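Local coordinates for protein GH59 galactosidase (Clostridium cellulolyticum, PDB 2V4V) that binds plant cell-wall sugars such as xylose through this family 6 carbohydrate-binding module of a larger, probably polysaccharide-degrading glycoside hydrolase, at residues Phe32-Asn35 with Gly36-Thr39. Residues are numbered along the deposited sequence; the frame is centred on the assembly and turned at random.
Sequences FVEN and GDYT. With XYP (beta-D-xylopyranose), chain B.
Glu34 and Asp37 close a type II beta turn, with Asp37 N donating to Glu34 O at 2.9 Å. Gly36, third in the turn, takes the positive phi of that position, a conformation glycine adopts readily.

The side chain of Asp37 folds back across the turn. Its CG lies beside its own backbone N (chi1 -70°), which brings OD2 to 2.7 Å from Glu34 N. The bond is nearly straight, N-H...O 168°. The donor comes from above the carboxylate plane, 52° out of it. Both backbone polar groups of Glu34 are thus held by one residue, the amide by the carboxylate and the carbonyl by the main chain. The other oxygen, Asp37 OD1, accepts from a water at 2.7 Å, and the same water donates to Asn35 O, a water-mediated third link across the turn. The side chain of Asn35 leaves the turn pointing away, and its OD1 accepts from Gly114 N. At the start of Phe32-Asn35, Phe32, with backbone angles in the left-handed helical region, gives its N-H to xylose O4 at 3.0 Å. The sugar sits over one face of the Phe32 ring, offset toward the rim, with Phe32 CE1 3.8 Å from xylose C1.

The loop containing the turn follows strand 28-31, beside the xylose pocket that Glu21 and Asn121 help form. The chain runs on into strand 38-48 of the five-stranded sheet; Gly36 and Asp37 bond to the backbone of Phe112 in the neighbouring strand 105-113.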
ATOM      1  N   PHE A  32       5.589  -0.210 -11.393  1.00  6.98           N
ATOM      2  CA  PHE A  32       5.832   1.073 -12.059  1.00  6.96           C
ATOM      3  C   PHE A  32       5.422   2.235 -11.157  1.00  7.21           C
ATOM      4  O   PHE A  32       4.740   3.166 -11.588  1.00  8.55           O
ATOM      5  CB  PHE A  32       5.121   1.098 -13.407  1.00  7.72           C
ATOM      6  CG  PHE A  32       5.450  -0.133 -14.253  1.00  8.08           C
ATOM      7  CD1 PHE A  32       6.475  -0.094 -15.246  1.00 14.71           C
ATOM      8  CD2 PHE A  32       4.795  -1.329 -14.051  1.00  8.12           C
ATOM      9  CE1 PHE A  32       6.799  -1.207 -15.978  1.00 11.44           C
ATOM     10  CE2 PHE A  32       5.129  -2.435 -14.815  1.00  7.75           C
ATOM     11  CZ  PHE A  32       6.125  -2.361 -15.782  1.00  9.80           C
ATOM     12  N   VAL A  33       5.881   2.157  -9.883  1.00  6.42           N
ATOM     13  CA  VAL A  33       5.511   3.140  -8.852  1.00  6.91           C
ATOM     14  C   VAL A  33       6.587   4.204  -8.776  1.00  8.16           C
ATOM     15  O   VAL A  33       7.763   3.905  -8.486  1.00  7.00           O
ATOM     16  CB  VAL A  33       5.417   2.428  -7.507  1.00  6.99           C
ATOM     17  CG1 VAL A  33       5.209   3.443  -6.398  1.00  7.15           C
ATOM     18  CG2 VAL A  33       4.288   1.365  -7.541  1.00  8.46           C
ATOM     19  N   GLU A  34       6.146   5.445  -9.008  1.00  8.21           N
ATOM     20  CA  GLU A  34       7.014   6.598  -8.847  1.00  8.30           C
ATOM     21  C   GLU A  34       6.396   7.570  -7.839  1.00  7.35           C
ATOM     22  O   GLU A  34       5.183   7.489  -7.511  1.00  7.84           O
ATOM     23  CB  GLU A  34       7.245   7.329 -10.180  1.00  9.21           C
ATOM     24  CG  GLU A  34       8.006   6.463 -11.163  1.00  8.44           C
ATOM     25  CD  GLU A  34       8.314   7.210 -12.442  1.00 11.48           C
ATOM     26  OE1 GLU A  34       9.255   8.066 -12.428  1.00 15.02           O
ATOM     27  OE2 GLU A  34       7.642   6.940 -13.461  1.00  9.70           O
ATOM     28  N   ASN A  35       7.260   8.449  -7.323  1.00  8.32           N
ATOM     29  CA  ASN A  35       6.778   9.399  -6.311  1.00  8.53           C
ATOM     30  C   ASN A  35       5.495  10.117  -6.770  1.00  8.76           C
ATOM     31  O   ASN A  35       5.461  10.636  -7.886  1.00  9.11           O
ATOM     32  CB  ASN A  35       7.849  10.443  -6.061  1.00  9.08           C
ATOM     33  CG  ASN A  35       7.440  11.450  -5.001  1.00 11.55           C
ATOM     34  OD1 ASN A  35       7.410  11.126  -3.806  1.00 10.83           O
ATOM     35  ND2 ASN A  35       7.229  12.716  -5.427  1.00 12.50           N
ATOM     36  N   GLY A  36       4.470  10.119  -5.921  1.00  9.63           N
ATOM     37  CA  GLY A  36       3.217  10.772  -6.251  1.00  9.36           C
ATOM     38  C   GLY A  36       2.133   9.830  -6.778  1.00 10.12           C
ATOM     39  O   GLY A  36       0.943  10.182  -6.796  1.00 10.33           O
ATOM     40  N   ASP A  37       2.516   8.623  -7.215  1.00  8.67           N
ATOM     41  CA  ASP A  37       1.513   7.667  -7.711  1.00  8.31           C
ATOM     42  C   ASP A  37       0.664   7.196  -6.534  1.00  8.24           C
ATOM     43  O   ASP A  37       1.074   7.351  -5.390  1.00  7.54           O
ATOM     44  CB  ASP A  37       2.212   6.464  -8.371  1.00  8.50           C
ATOM     45  CG  ASP A  37       2.913   6.812  -9.706  1.00  9.55           C
ATOM     46  OD1 ASP A  37       2.655   7.923 -10.298  1.00  8.63           O
ATOM     47  OD2 ASP A  37       3.723   5.925 -10.120  1.00  8.39           O
ATOM     48  N   TYR A  38      -0.521   6.642  -6.806  1.00  7.26           N
ATOM     49  CA  TYR A  38      -1.306   6.072  -5.708  1.00  8.53           C
ATOM     50  C   TYR A  38      -2.322   5.052  -6.200  1.00  8.30           C
ATOM     51  O   TYR A  38      -2.626   4.984  -7.390  1.00  9.17           O
ATOM     52  CB  TYR A  38      -1.993   7.179  -4.895  1.00  7.78           C
ATOM     53  CG  TYR A  38      -2.997   8.001  -5.675  1.00  8.95           C
ATOM     54  CD1 TYR A  38      -4.305   7.552  -5.897  1.00 10.40           C
ATOM     55  CD2 TYR A  38      -2.634   9.253  -6.154  1.00 10.17           C
ATOM     56  CE1 TYR A  38      -5.229   8.350  -6.608  1.00 10.99           C
ATOM     57  CE2 TYR A  38      -3.561  10.065  -6.850  1.00 10.83           C
ATOM     58  CZ  TYR A  38      -4.840   9.604  -7.069  1.00 10.00           C
ATOM     59  OH  TYR A  38      -5.700  10.460  -7.775  1.00 14.36           O
ATOM     60  N   THR A  39      -2.824   4.244  -5.270  1.00  7.69           N
ATOM     61  CA  THR A  39      -3.960   3.393  -5.562  1.00  8.04           C
ATOM     62  C   THR A  39      -5.014   3.684  -4.501  1.00  7.76           C
ATOM     63  O   THR A  39      -4.683   4.154  -3.395  1.00  9.01           O
ATOM     64  CB  THR A  39      -3.614   1.858  -5.549  1.00  7.69           C
ATOM     65  OG1 THR A  39      -2.918   1.520  -4.346  1.00  7.72           O
ATOM     66  CG2 THR A  39      -2.767   1.469  -6.758  1.00  8.64           C
TER
HETATM   67  O1  XYP B3051      10.911  -2.876 -15.304  1.00 12.18           O
HETATM   68  C1  XYP B3051       9.952  -2.470 -14.339  1.00 12.45           C
HETATM   69  C2  XYP B3051       9.578  -3.727 -13.568  1.00 10.88           C
HETATM   70  C3  XYP B3051       8.581  -3.385 -12.475  1.00  8.82           C
HETATM   71  C4  XYP B3051       9.077  -2.194 -11.658  1.00  8.24           C
HETATM   72  C5  XYP B3051       9.518  -1.050 -12.582  1.00  7.76           C
HETATM   73  O2  XYP B3051       8.927  -4.685 -14.393  1.00 12.61           O
HETATM   74  O3  XYP B3051       8.357  -4.503 -11.631  1.00  8.76           O
HETATM   75  O4  XYP B3051       8.068  -1.701 -10.807  1.00  7.95           O
HETATM   76  O5  XYP B3051      10.486  -1.524 -13.492  1.00  9.97           O
HETATM   77  O   HOH W   1       3.805  10.410 -10.076  1.00 15.88           O